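Local coordinates for protein succinate dehydrogenase subunit A (Mycolicibacterium smegmatis, PDB 7D6V) that binds FAD as the flavoprotein subunit of succinate dehydrogenase and probably oxidises succinate to fumarate, passing the electrons on toward quinone, at residues A[245-250]-A[421-426]; A[261-266]-A[386-391]. All coordinates share one frame; numbering follows the deposited sequence.

Interaction 1. Residues A[245-250]-A[421-426]. With FAD (flavin-adenine dinucleotide), chain D.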
ATOM      1  N   PHE A 245      -0.595 -11.323  27.960  1.00 19.14           N
ATOM      2  CA  PHE A 245      -1.695 -11.565  27.033  1.00 19.14           C
ATOM      3  C   PHE A 245      -1.249 -11.137  25.643  1.00 19.14           C
ATOM      4  O   PHE A 245      -1.274  -9.953  25.302  1.00 19.14           O
ATOM      5  CB  PHE A 245      -2.947 -10.829  27.489  1.00 19.14           C
ATOM      6  CG  PHE A 245      -3.567 -11.424  28.711  1.00 19.14           C
ATOM      7  CD1 PHE A 245      -3.481 -10.783  29.928  1.00 19.14           C
ATOM      8  CD2 PHE A 245      -4.218 -12.638  28.644  1.00 19.14           C
ATOM      9  CE1 PHE A 245      -4.036 -11.337  31.051  1.00 19.14           C
ATOM     10  CE2 PHE A 245      -4.780 -13.195  29.764  1.00 19.14           C
ATOM     11  CZ  PHE A 245      -4.690 -12.545  30.968  1.00 19.14           C
ATOM     12  N   ILE A 246      -0.842 -12.115  24.842  1.00 21.38           N
ATOM     13  CA  ILE A 246      -0.367 -11.896  23.485  1.00 21.38           C
ATOM     14  C   ILE A 246      -1.191 -12.774  22.560  1.00 21.38           C
ATOM     15  O   ILE A 246      -1.395 -13.959  22.842  1.00 21.38           O
ATOM     16  CB  ILE A 246       1.134 -12.211  23.352  1.00 21.38           C
ATOM     17  CG1 ILE A 246       1.959 -11.186  24.125  1.00 21.38           C
ATOM     18  CG2 ILE A 246       1.550 -12.242  21.895  1.00 21.38           C
ATOM     19  CD1 ILE A 246       3.423 -11.506  24.177  1.00 21.38           C
ATOM     20  N   GLN A 247      -1.675 -12.194  21.469  1.00 22.74           N
ATOM     21  CA  GLN A 247      -2.421 -12.960  20.485  1.00 22.74           C
ATOM     22  C   GLN A 247      -1.455 -13.743  19.609  1.00 22.74           C
ATOM     23  O   GLN A 247      -0.527 -13.174  19.024  1.00 22.74           O
ATOM     24  CB  GLN A 247      -3.300 -12.044  19.642  1.00 22.74           C
ATOM     25  CG  GLN A 247      -4.352 -12.789  18.850  1.00 22.74           C
ATOM     26  CD  GLN A 247      -5.567 -11.944  18.564  1.00 22.74           C
ATOM     27  OE1 GLN A 247      -6.390 -11.701  19.443  1.00 22.74           O
ATOM     28  NE2 GLN A 247      -5.678 -11.476  17.330  1.00 22.74           N
ATOM     29  N   PHE A 248      -1.657 -15.051  19.546  1.00 26.51           N
ATOM     30  CA  PHE A 248      -0.931 -15.923  18.640  1.00 26.51           C
ATOM     31  C   PHE A 248      -1.924 -16.566  17.690  1.00 26.51           C
ATOM     32  O   PHE A 248      -2.944 -17.107  18.128  1.00 26.51           O
ATOM     33  CB  PHE A 248      -0.175 -17.016  19.391  1.00 26.51           C
ATOM     34  CG  PHE A 248       0.944 -16.518  20.252  1.00 26.51           C
ATOM     35  CD1 PHE A 248       0.755 -16.326  21.607  1.00 26.51           C
ATOM     36  CD2 PHE A 248       2.196 -16.285  19.719  1.00 26.51           C
ATOM     37  CE1 PHE A 248       1.783 -15.883  22.406  1.00 26.51           C
ATOM     38  CE2 PHE A 248       3.230 -15.844  20.514  1.00 26.51           C
ATOM     39  CZ  PHE A 248       3.024 -15.643  21.858  1.00 26.51           C
ATOM     40  N   HIS A 249      -1.639 -16.502  16.423  1.00 34.71           N
ATOM     41  CA  HIS A 249      -2.407 -17.326  15.503  1.00 34.71           C
ATOM     42  C   HIS A 249      -1.710 -18.668  15.320  1.00 34.71           C
ATOM     43  O   HIS A 249      -0.525 -18.700  14.972  1.00 34.71           O
ATOM     44  CB  HIS A 249      -2.574 -16.637  14.160  1.00 34.71           C
ATOM     45  CG  HIS A 249      -3.621 -17.260  13.296  1.00 34.71           C
ATOM     46  ND1 HIS A 249      -4.940 -17.362  13.682  1.00 34.71           N
ATOM     47  CD2 HIS A 249      -3.546 -17.820  12.066  1.00 34.71           C
ATOM     48  CE1 HIS A 249      -5.631 -17.957  12.728  1.00 34.71           C
ATOM     49  NE2 HIS A 249      -4.808 -18.245  11.735  1.00 34.71           N
ATOM     50  N   PRO A 250      -2.402 -19.785  15.558  1.00 37.57           N
ATOM     51  CA  PRO A 250      -1.725 -21.092  15.532  1.00 37.57           C
ATOM     52  C   PRO A 250      -1.189 -21.487  14.170  1.00 37.57           C
ATOM     53  O   PRO A 250      -0.331 -22.375  14.100  1.00 37.57           O
ATOM     54  CB  PRO A 250      -2.817 -22.066  15.996  1.00 37.57           C
ATOM     55  CG  PRO A 250      -3.897 -21.210  16.590  1.00 37.57           C
ATOM     56  CD  PRO A 250      -3.835 -19.914  15.862  1.00 37.57           C
ATOM     57  N   SER A 421      -8.197 -10.168  27.727  1.00 19.89           N
ATOM     58  CA  SER A 421      -7.479 -11.385  27.398  1.00 19.89           C
ATOM     59  C   SER A 421      -7.442 -11.678  25.913  1.00 19.89           C
ATOM     60  O   SER A 421      -6.690 -12.563  25.494  1.00 19.89           O
ATOM     61  CB  SER A 421      -8.106 -12.584  28.118  1.00 19.89           C
ATOM     62  OG  SER A 421      -7.913 -12.474  29.509  1.00 19.89           O
ATOM     63  N   ASN A 422      -8.233 -10.973  25.112  1.00 19.92           N
ATOM     64  CA  ASN A 422      -8.390 -11.275  23.701  1.00 19.92           C
ATOM     65  C   ASN A 422      -9.087 -10.103  23.038  1.00 19.92           C
ATOM     66  O   ASN A 422      -9.986  -9.499  23.624  1.00 19.92           O
ATOM     67  CB  ASN A 422      -9.194 -12.566  23.496  1.00 19.92           C
ATOM     68  CG  ASN A 422      -9.144 -13.061  22.070  1.00 19.92           C
ATOM     69  OD1 ASN A 422      -8.071 -13.203  21.486  1.00 19.92           O
ATOM     70  ND2 ASN A 422     -10.309 -13.330  21.499  1.00 19.92           N
ATOM     71  N   ARG A 423      -8.657  -9.781  21.828  1.00 18.86           N
ATOM     72  CA  ARG A 423      -9.225  -8.699  21.044  1.00 18.86           C
ATOM     73  C   ARG A 423     -10.203  -9.224  20.000  1.00 18.86           C
ATOM     74  O   ARG A 423     -10.016 -10.298  19.423  1.00 18.86           O
ATOM     75  CB  ARG A 423      -8.115  -7.907  20.358  1.00 18.86           C
ATOM     76  CG  ARG A 423      -7.370  -8.743  19.349  1.00 18.86           C
ATOM     77  CD  ARG A 423      -6.257  -7.999  18.681  1.00 18.86           C
ATOM     78  NE  ARG A 423      -6.783  -6.932  17.853  1.00 18.86           N
ATOM     79  CZ  ARG A 423      -7.196  -7.119  16.607  1.00 18.86           C
ATOM     80  NH1 ARG A 423      -7.127  -8.323  16.057  1.00 18.86           N
ATOM     81  NH2 ARG A 423      -7.672  -6.104  15.912  1.00 18.86           N
ATOM     82  N   LEU A 424     -11.267  -8.459  19.787  1.00 16.56           N
ATOM     83  CA  LEU A 424     -12.149  -8.680  18.653  1.00 16.56           C
ATOM     84  C   LEU A 424     -11.514  -8.101  17.399  1.00 16.56           C
ATOM     85  O   LEU A 424     -10.863  -7.056  17.446  1.00 16.56           O
ATOM     86  CB  LEU A 424     -13.511  -8.028  18.886  1.00 16.56           C
ATOM     87  CG  LEU A 424     -14.604  -8.779  19.641  1.00 16.56           C
ATOM     88  CD1 LEU A 424     -14.165  -9.084  21.043  1.00 16.56           C
ATOM     89  CD2 LEU A 424     -15.872  -7.955  19.667  1.00 16.56           C
ATOM     90  N   GLY A 425     -11.693  -8.789  16.281  1.00 16.46           N
ATOM     91  CA  GLY A 425     -11.255  -8.234  15.019  1.00 16.46           C
ATOM     92  C   GLY A 425     -12.041  -6.988  14.680  1.00 16.46           C
ATOM     93  O   GLY A 425     -13.271  -6.981  14.773  1.00 16.46           O
ATOM     94  N   GLY A 426     -11.346  -5.925  14.287  1.00 15.67           N
ATOM     95  CA  GLY A 426     -11.961  -4.655  13.990  1.00 15.67           C
ATOM     96  C   GLY A 426     -11.942  -3.669  15.137  1.00 15.67           C
ATOM     97  O   GLY A 426     -12.082  -2.464  14.902  1.00 15.67           O
TER
HETATM   98  PA  FAD D 701       1.358   1.776  14.402  1.00 47.92           P
HETATM   99  O1A FAD D 701       0.661   2.677  13.451  1.00 60.35           O
HETATM  100  O2A FAD D 701       1.506   0.342  14.067  1.00 49.78           O
HETATM  101  O5B FAD D 701       2.837   2.348  14.586  1.00 56.78           O
HETATM  102  C5B FAD D 701       3.247   3.131  15.692  1.00 44.11           C
HETATM  103  C4B FAD D 701       4.138   4.267  15.218  1.00 52.81           C
HETATM  104  O4B FAD D 701       5.097   4.594  16.217  1.00 51.81           O
HETATM  105  C3B FAD D 701       4.940   3.951  13.979  1.00 50.05           C
HETATM  106  O3B FAD D 701       4.872   5.089  13.134  1.00 55.52           O
HETATM  107  C2B FAD D 701       6.358   3.812  14.469  1.00 47.82           C
HETATM  108  O2B FAD D 701       7.318   4.182  13.489  1.00 66.09           O
HETATM  109  C1B FAD D 701       6.373   4.770  15.623  1.00 53.66           C
HETATM  110  N9A FAD D 701       7.444   4.439  16.577  1.00 52.69           N
HETATM  111  C8A FAD D 701       7.611   3.281  17.215  1.00 42.11           C
HETATM  112  N7A FAD D 701       8.691   3.329  18.015  1.00 48.96           N
HETATM  113  C5A FAD D 701       9.235   4.543  17.887  1.00 47.12           C
HETATM  114  C6A FAD D 701      10.390   5.262  18.444  1.00 47.41           C
HETATM  115  N6A FAD D 701      11.214   4.681  19.329  1.00 50.65           N
HETATM  116  N1A FAD D 701      10.597   6.520  18.039  1.00 47.33           N
HETATM  117  C2A FAD D 701       9.792   7.130  17.165  1.00 51.28           C
HETATM  118  N3A FAD D 701       8.731   6.538  16.622  1.00 51.84           N
HETATM  119  C4A FAD D 701       8.406   5.271  16.938  1.00 48.04           C
HETATM  120  N1  FAD D 701      -6.411  -4.794  13.563  1.00 62.94           N
HETATM  121  C2  FAD D 701      -7.697  -4.810  13.161  1.00 63.04           C
HETATM  122  O2  FAD D 701      -8.548  -4.290  13.888  1.00 56.25           O
HETATM  123  N3  FAD D 701      -8.099  -5.360  12.015  1.00 65.67           N
HETATM  124  C4  FAD D 701      -7.248  -5.943  11.181  1.00 65.21           C
HETATM  125  O4  FAD D 701      -7.645  -6.446  10.123  1.00 66.69           O
HETATM  126  C4X FAD D 701      -5.820  -5.978  11.538  1.00 60.33           C
HETATM  127  N5  FAD D 701      -4.907  -6.550  10.739  1.00 60.90           N
HETATM  128  C5X FAD D 701      -3.612  -6.560  11.092  1.00 55.02           C
HETATM  129  C6  FAD D 701      -2.682  -7.152  10.255  1.00 53.65           C
HETATM  130  C7  FAD D 701      -1.347  -7.171  10.611  1.00 50.56           C
HETATM  131  C7M FAD D 701      -0.331  -7.812   9.714  1.00 49.65           C
HETATM  132  C8  FAD D 701      -0.916  -6.559  11.884  1.00 47.62           C
HETATM  133  C8M FAD D 701       0.533  -6.578  12.271  1.00 42.14           C
HETATM  134  C9  FAD D 701      -1.838  -5.963  12.723  1.00 49.32           C
HETATM  135  C9A FAD D 701      -3.171  -5.946  12.368  1.00 54.45           C
HETATM  136  N10 FAD D 701      -4.107  -5.347  13.216  1.00 55.67           N
HETATM  137  C10 FAD D 701      -5.445  -5.349  12.815  1.00 57.06           C
HETATM  138  C1' FAD D 701      -3.699  -4.723  14.469  1.00 52.27           C
HETATM  139  C2' FAD D 701      -3.693  -3.208  14.301  1.00 57.37           C
HETATM  140  O2' FAD D 701      -3.254  -2.861  12.990  1.00 60.89           O
HETATM  141  C3' FAD D 701      -2.753  -2.520  15.275  1.00 54.68           C
HETATM  142  O3' FAD D 701      -3.240  -2.723  16.594  1.00 59.71           O
HETATM  143  C4' FAD D 701      -2.698  -1.026  15.001  1.00 52.15           C
HETATM  144  O4' FAD D 701      -2.204  -0.797  13.689  1.00 56.02           O
HETATM  145  C5' FAD D 701      -1.799  -0.291  15.975  1.00 53.37           C
HETATM  146  O5' FAD D 701      -1.659   1.040  15.502  1.00 50.83           O
HETATM  147  P   FAD D 701      -0.810   2.148  16.272  1.00 52.77           P
HETATM  148  O1P FAD D 701      -1.209   3.468  15.715  1.00 55.36           O
HETATM  149  O2P FAD D 701      -0.921   1.932  17.738  1.00 55.97           O
HETATM  150  O3P FAD D 701       0.718   1.845  15.870  1.00 53.35           O
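At the pyrimidine end of the flavin pocket, strand 246-253 meets the loop that leads into helix 427-448, through the pairs Phe245 with Ser421 and Gln247 with Arg423. Ser421 lies over the Phe245 ring off-centre, in a CH-pi contact: its CA is 4.2 Å from the centroid of that ring and 30° off the normal. The Ser421 hydroxyl reaches the same ring obliquely near CE2. Farther along, the Gln247 side chain, extended beyond CG, crosses the Arg423 side chain at about a right angle, with Gln247 CD 3.8 Å from Arg423 CG and the amide plane turned 57° from the guanidinium. A bend in the arginine chain (chi3 -67°) swings the guanidinium toward the flavin, where Arg423 NH2 lies 2.9 Å from FAD O2 and 3.0 Å from FAD N1. O2 meets the guanidinium at its edge, near its plane. Gly426 adds a weak hydrogen bond from N to FAD O2, 3.3 Å long. The start of the helix, with this amide at O2, would probably favour negative charge on the N1 and O2 side of a reduced flavin. Arg423 NH2 is hydrogen-bonded to Ser428 OG, and its guanidinium makes a cation-pi contact with Tyr389. Gly426 occupies the N-cap position just before helix 427-448, and backbone hydrogen bonds join Phe245 and Gln247 to strand 383-395, antiparallel to strand 246-253.

Interaction 2. Residues A[261-266]-A[386-391]. With FAD (flavin-adenine dinucleotide), chain D.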
ATOM      1  N   GLY A 261       5.178 -14.587   8.215  1.00 34.83           N
ATOM      2  CA  GLY A 261       4.281 -14.246   9.297  1.00 34.83           C
ATOM      3  C   GLY A 261       2.865 -14.062   8.804  1.00 34.83           C
ATOM      4  O   GLY A 261       1.999 -13.588   9.543  1.00 34.83           O
ATOM      5  N   ILE A 262       2.624 -14.428   7.546  1.00 38.11           N
ATOM      6  CA  ILE A 262       1.286 -14.315   6.984  1.00 38.11           C
ATOM      7  C   ILE A 262       0.368 -15.310   7.673  1.00 38.11           C
ATOM      8  O   ILE A 262       0.680 -16.503   7.780  1.00 38.11           O
ATOM      9  CB  ILE A 262       1.329 -14.533   5.465  1.00 38.11           C
ATOM     10  CG1 ILE A 262       2.451 -13.699   4.845  1.00 38.11           C
ATOM     11  CG2 ILE A 262      -0.012 -14.193   4.839  1.00 38.11           C
ATOM     12  CD1 ILE A 262       2.152 -12.221   4.778  1.00 38.11           C
ATOM     13  N   LEU A 263      -0.772 -14.822   8.150  1.00 38.16           N
ATOM     14  CA  LEU A 263      -1.713 -15.661   8.873  1.00 38.16           C
ATOM     15  C   LEU A 263      -2.572 -16.450   7.897  1.00 38.16           C
ATOM     16  O   LEU A 263      -3.013 -15.925   6.871  1.00 38.16           O
ATOM     17  CB  LEU A 263      -2.603 -14.810   9.780  1.00 38.16           C
ATOM     18  CG  LEU A 263      -2.124 -14.480  11.197  1.00 38.16           C
ATOM     19  CD1 LEU A 263      -0.797 -13.743  11.186  1.00 38.16           C
ATOM     20  CD2 LEU A 263      -3.173 -13.670  11.942  1.00 38.16           C
ATOM     21  N   VAL A 264      -2.803 -17.718   8.218  1.00 43.60           N
ATOM     22  CA  VAL A 264      -3.681 -18.585   7.440  1.00 43.60           C
ATOM     23  C   VAL A 264      -4.952 -18.797   8.250  1.00 43.60           C
ATOM     24  O   VAL A 264      -4.903 -19.297   9.380  1.00 43.60           O
ATOM     25  CB  VAL A 264      -3.007 -19.923   7.101  1.00 43.60           C
ATOM     26  CG1 VAL A 264      -3.876 -20.728   6.158  1.00 43.60           C
ATOM     27  CG2 VAL A 264      -1.635 -19.690   6.496  1.00 43.60           C
ATOM     28  N   THR A 265      -6.088 -18.414   7.672  1.00 49.84           N
ATOM     29  CA  THR A 265      -7.360 -18.497   8.371  1.00 49.84           C
ATOM     30  C   THR A 265      -7.806 -19.949   8.525  1.00 49.84           C
ATOM     31  O   THR A 265      -7.353 -20.850   7.814  1.00 49.84           O
ATOM     32  CB  THR A 265      -8.434 -17.702   7.628  1.00 49.84           C
ATOM     33  OG1 THR A 265      -8.627 -18.261   6.324  1.00 49.84           O
ATOM     34  CG2 THR A 265      -8.018 -16.248   7.490  1.00 49.84           C
ATOM     35  N   GLU A 266      -8.712 -20.169   9.479  1.00 53.95           N
ATOM     36  CA  GLU A 266      -9.296 -21.489   9.679  1.00 53.95           C
ATOM     37  C   GLU A 266     -10.253 -21.881   8.562  1.00 53.95           C
ATOM     38  O   GLU A 266     -10.690 -23.037   8.519  1.00 53.95           O
ATOM     39  CB  GLU A 266     -10.013 -21.545  11.030  1.00 53.95           C
ATOM     40  CG  GLU A 266     -11.272 -20.697  11.105  1.00 53.95           C
ATOM     41  CD  GLU A 266     -10.990 -19.246  11.460  1.00 53.95           C
ATOM     42  OE1 GLU A 266      -9.821 -18.817  11.358  1.00 53.95           O
ATOM     43  OE2 GLU A 266     -11.944 -18.534  11.839  1.00 53.95           O
ATOM     44  N   THR A 386       2.285 -18.020  15.192  1.00 29.52           N
ATOM     45  CA  THR A 386       2.817 -16.705  14.856  1.00 29.52           C
ATOM     46  C   THR A 386       2.280 -15.654  15.819  1.00 29.52           C
ATOM     47  O   THR A 386       1.085 -15.633  16.122  1.00 29.52           O
ATOM     48  CB  THR A 386       2.485 -16.336  13.399  1.00 29.52           C
ATOM     49  OG1 THR A 386       3.081 -15.078  13.065  1.00 29.52           O
ATOM     50  CG2 THR A 386       0.985 -16.275  13.162  1.00 29.52           C
ATOM     51  N   CYS A 387       3.171 -14.797  16.314  1.00 25.87           N
ATOM     52  CA  CYS A 387       2.784 -13.694  17.184  1.00 25.87           C
ATOM     53  C   CYS A 387       2.152 -12.577  16.363  1.00 25.87           C
ATOM     54  O   CYS A 387       2.717 -12.150  15.352  1.00 25.87           O
ATOM     55  CB  CYS A 387       4.005 -13.173  17.942  1.00 25.87           C
ATOM     56  SG  CYS A 387       3.688 -11.795  19.058  1.00 25.87           S
ATOM     57  N   HIS A 388       0.981 -12.104  16.787  1.00 21.91           N
ATOM     58  CA  HIS A 388       0.238 -11.110  16.025  1.00 21.91           C
ATOM     59  C   HIS A 388       0.036  -9.803  16.775  1.00 21.91           C
ATOM     60  O   HIS A 388       0.367  -8.734  16.249  1.00 21.91           O
ATOM     61  CB  HIS A 388      -1.123 -11.691  15.616  1.00 21.91           C
ATOM     62  CG  HIS A 388      -1.902 -10.814  14.688  1.00 21.91           C
ATOM     63  ND1 HIS A 388      -1.401 -10.377  13.482  1.00 21.91           N
ATOM     64  CD2 HIS A 388      -3.145 -10.291  14.791  1.00 21.91           C
ATOM     65  CE1 HIS A 388      -2.303  -9.624  12.881  1.00 21.91           C
ATOM     66  NE2 HIS A 388      -3.370  -9.555  13.655  1.00 21.91           N
ATOM     67  N   TYR A 389      -0.498  -9.854  17.992  1.00 19.03           N
ATOM     68  CA  TYR A 389      -0.932  -8.663  18.702  1.00 19.03           C
ATOM     69  C   TYR A 389      -0.635  -8.831  20.183  1.00 19.03           C
ATOM     70  O   TYR A 389      -0.637  -9.946  20.705  1.00 19.03           O
ATOM     71  CB  TYR A 389      -2.432  -8.417  18.485  1.00 19.03           C
ATOM     72  CG  TYR A 389      -2.959  -7.100  19.009  1.00 19.03           C
ATOM     73  CD1 TYR A 389      -3.489  -6.999  20.286  1.00 19.03           C
ATOM     74  CD2 TYR A 389      -2.957  -5.969  18.212  1.00 19.03           C
ATOM     75  CE1 TYR A 389      -3.982  -5.804  20.759  1.00 19.03           C
ATOM     76  CE2 TYR A 389      -3.445  -4.771  18.678  1.00 19.03           C
ATOM     77  CZ  TYR A 389      -3.954  -4.693  19.951  1.00 19.03           C
ATOM     78  OH  TYR A 389      -4.444  -3.497  20.417  1.00 19.03           O
ATOM     79  N   VAL A 390      -0.378  -7.716  20.858  1.00 18.51           N
ATOM     80  CA  VAL A 390      -0.179  -7.706  22.301  1.00 18.51           C
ATOM     81  C   VAL A 390      -1.307  -6.897  22.928  1.00 18.51           C
ATOM     82  O   VAL A 390      -1.509  -5.726  22.589  1.00 18.51           O
ATOM     83  CB  VAL A 390       1.210  -7.163  22.691  1.00 18.51           C
ATOM     84  CG1 VAL A 390       1.444  -5.756  22.154  1.00 18.51           C
ATOM     85  CG2 VAL A 390       1.389  -7.203  24.197  1.00 18.51           C
ATOM     86  N   MET A 391      -2.065  -7.536  23.816  1.00 19.30           N
ATOM     87  CA  MET A 391      -3.177  -6.881  24.490  1.00 19.30           C
ATOM     88  C   MET A 391      -2.739  -6.082  25.706  1.00 19.30           C
ATOM     89  O   MET A 391      -3.538  -5.305  26.236  1.00 19.30           O
ATOM     90  CB  MET A 391      -4.222  -7.920  24.899  1.00 19.30           C
ATOM     91  CG  MET A 391      -5.089  -8.403  23.754  1.00 19.30           C
ATOM     92  SD  MET A 391      -4.240  -9.610  22.723  1.00 19.30           S
ATOM     93  CE  MET A 391      -4.714 -11.138  23.510  1.00 19.30           C
TER
HETATM   94  PA  FAD D 701       1.358   1.776  14.402  1.00 47.92           P
HETATM   95  O1A FAD D 701       0.661   2.677  13.451  1.00 60.35           O
HETATM   96  O2A FAD D 701       1.506   0.342  14.067  1.00 49.78           O
HETATM   97  O5B FAD D 701       2.837   2.348  14.586  1.00 56.78           O
HETATM   98  C5B FAD D 701       3.247   3.131  15.692  1.00 44.11           C
HETATM   99  C4B FAD D 701       4.138   4.267  15.218  1.00 52.81           C
HETATM  100  O4B FAD D 701       5.097   4.594  16.217  1.00 51.81           O
HETATM  101  C3B FAD D 701       4.940   3.951  13.979  1.00 50.05           C
HETATM  102  O3B FAD D 701       4.872   5.089  13.134  1.00 55.52           O
HETATM  103  C2B FAD D 701       6.358   3.812  14.469  1.00 47.82           C
HETATM  104  O2B FAD D 701       7.318   4.182  13.489  1.00 66.09           O
HETATM  105  C1B FAD D 701       6.373   4.770  15.623  1.00 53.66           C
HETATM  106  N9A FAD D 701       7.444   4.439  16.577  1.00 52.69           N
HETATM  107  C8A FAD D 701       7.611   3.281  17.215  1.00 42.11           C
HETATM  108  N7A FAD D 701       8.691   3.329  18.015  1.00 48.96           N
HETATM  109  C5A FAD D 701       9.235   4.543  17.887  1.00 47.12           C
HETATM  110  C6A FAD D 701      10.390   5.262  18.444  1.00 47.41           C
HETATM  111  N6A FAD D 701      11.214   4.681  19.329  1.00 50.65           N
HETATM  112  N1A FAD D 701      10.597   6.520  18.039  1.00 47.33           N
HETATM  113  C2A FAD D 701       9.792   7.130  17.165  1.00 51.28           C
HETATM  114  N3A FAD D 701       8.731   6.538  16.622  1.00 51.84           N
HETATM  115  C4A FAD D 701       8.406   5.271  16.938  1.00 48.04           C
HETATM  116  N1  FAD D 701      -6.411  -4.794  13.563  1.00 62.94           N
HETATM  117  C2  FAD D 701      -7.697  -4.810  13.161  1.00 63.04           C
HETATM  118  O2  FAD D 701      -8.548  -4.290  13.888  1.00 56.25           O
HETATM  119  N3  FAD D 701      -8.099  -5.360  12.015  1.00 65.67           N
HETATM  120  C4  FAD D 701      -7.248  -5.943  11.181  1.00 65.21           C
HETATM  121  O4  FAD D 701      -7.645  -6.446  10.123  1.00 66.69           O
HETATM  122  C4X FAD D 701      -5.820  -5.978  11.538  1.00 60.33           C
HETATM  123  N5  FAD D 701      -4.907  -6.550  10.739  1.00 60.90           N
HETATM  124  C5X FAD D 701      -3.612  -6.560  11.092  1.00 55.02           C
HETATM  125  C6  FAD D 701      -2.682  -7.152  10.255  1.00 53.65           C
HETATM  126  C7  FAD D 701      -1.347  -7.171  10.611  1.00 50.56           C
HETATM  127  C7M FAD D 701      -0.331  -7.812   9.714  1.00 49.65           C
HETATM  128  C8  FAD D 701      -0.916  -6.559  11.884  1.00 47.62           C
HETATM  129  C8M FAD D 701       0.533  -6.578  12.271  1.00 42.14           C
HETATM  130  C9  FAD D 701      -1.838  -5.963  12.723  1.00 49.32           C
HETATM  131  C9A FAD D 701      -3.171  -5.946  12.368  1.00 54.45           C
HETATM  132  N10 FAD D 701      -4.107  -5.347  13.216  1.00 55.67           N
HETATM  133  C10 FAD D 701      -5.445  -5.349  12.815  1.00 57.06           C
HETATM  134  C1' FAD D 701      -3.699  -4.723  14.469  1.00 52.27           C
HETATM  135  C2' FAD D 701      -3.693  -3.208  14.301  1.00 57.37           C
HETATM  136  O2' FAD D 701      -3.254  -2.861  12.990  1.00 60.89           O
HETATM  137  C3' FAD D 701      -2.753  -2.520  15.275  1.00 54.68           C
HETATM  138  O3' FAD D 701      -3.240  -2.723  16.594  1.00 59.71           O
HETATM  139  C4' FAD D 701      -2.698  -1.026  15.001  1.00 52.15           C
HETATM  140  O4' FAD D 701      -2.204  -0.797  13.689  1.00 56.02           O
HETATM  141  C5' FAD D 701      -1.799  -0.291  15.975  1.00 53.37           C
HETATM  142  O5' FAD D 701      -1.659   1.040  15.502  1.00 50.83           O
HETATM  143  P   FAD D 701      -0.810   2.148  16.272  1.00 52.77           P
HETATM  144  O1P FAD D 701      -1.209   3.468  15.715  1.00 55.36           O
HETATM  145  O2P FAD D 701      -0.921   1.932  17.738  1.00 55.97           O
HETATM  146  O3P FAD D 701       0.718   1.845  15.870  1.00 53.35           O
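Apolar packing of a loop on a strand joins Leu263, in the long connection after strand 246-253, to Thr386 and His388 on strand 383-395, beside the dimethylbenzene end of the flavin. Both methyl groups of Leu263 take part. CD2 sits over the centre of one face of the His388 ring, 4.1 Å from its centroid and 12° off the normal, a CH-pi contact in which the side chains cross at about a right angle. CD1 lies 3.7 Å from Thr386 CG2, the methyl that turns toward the leucine. Strand 383-395 carries a classic beta bulge here: His388 and Tyr389 both face Gln247 of the antiparallel neighbour. With CG anti to the backbone N (chi1 -173°), the His388 ring extends toward FAD and meets it by its edge, CE1 being 3.5 Å from FAD C7. A hydrogen bond between His388 ND1 and Ser220 OG satisfies that nitrogen and probably limits rotation of the ring. Next along the strand, the Tyr389 ring turns its CE2 edge to the ribityl O3' of FAD.

How the interactions relate
Both contacts rest on the sheet formed by the neighbouring strands 246-253 and 383-395, and they address different ends of the isoalloxazine. Interaction 1 is the more buried and the more polar at the cofactor; interaction 2 is only partly buried and packs mainly through methyl groups. Their centres lie about 8 Å apart, and several direct contacts join them. Gln247 N probably bonds Tyr389 O (2.6 Å) across the strands, and His249 NE2 probably bonds Val264 O (2.6 Å), tying the loop 261-266 to the strand of interaction 1. Ser421 O of interaction 1 also packs against Met391 CE, at the far end of segment 386-391.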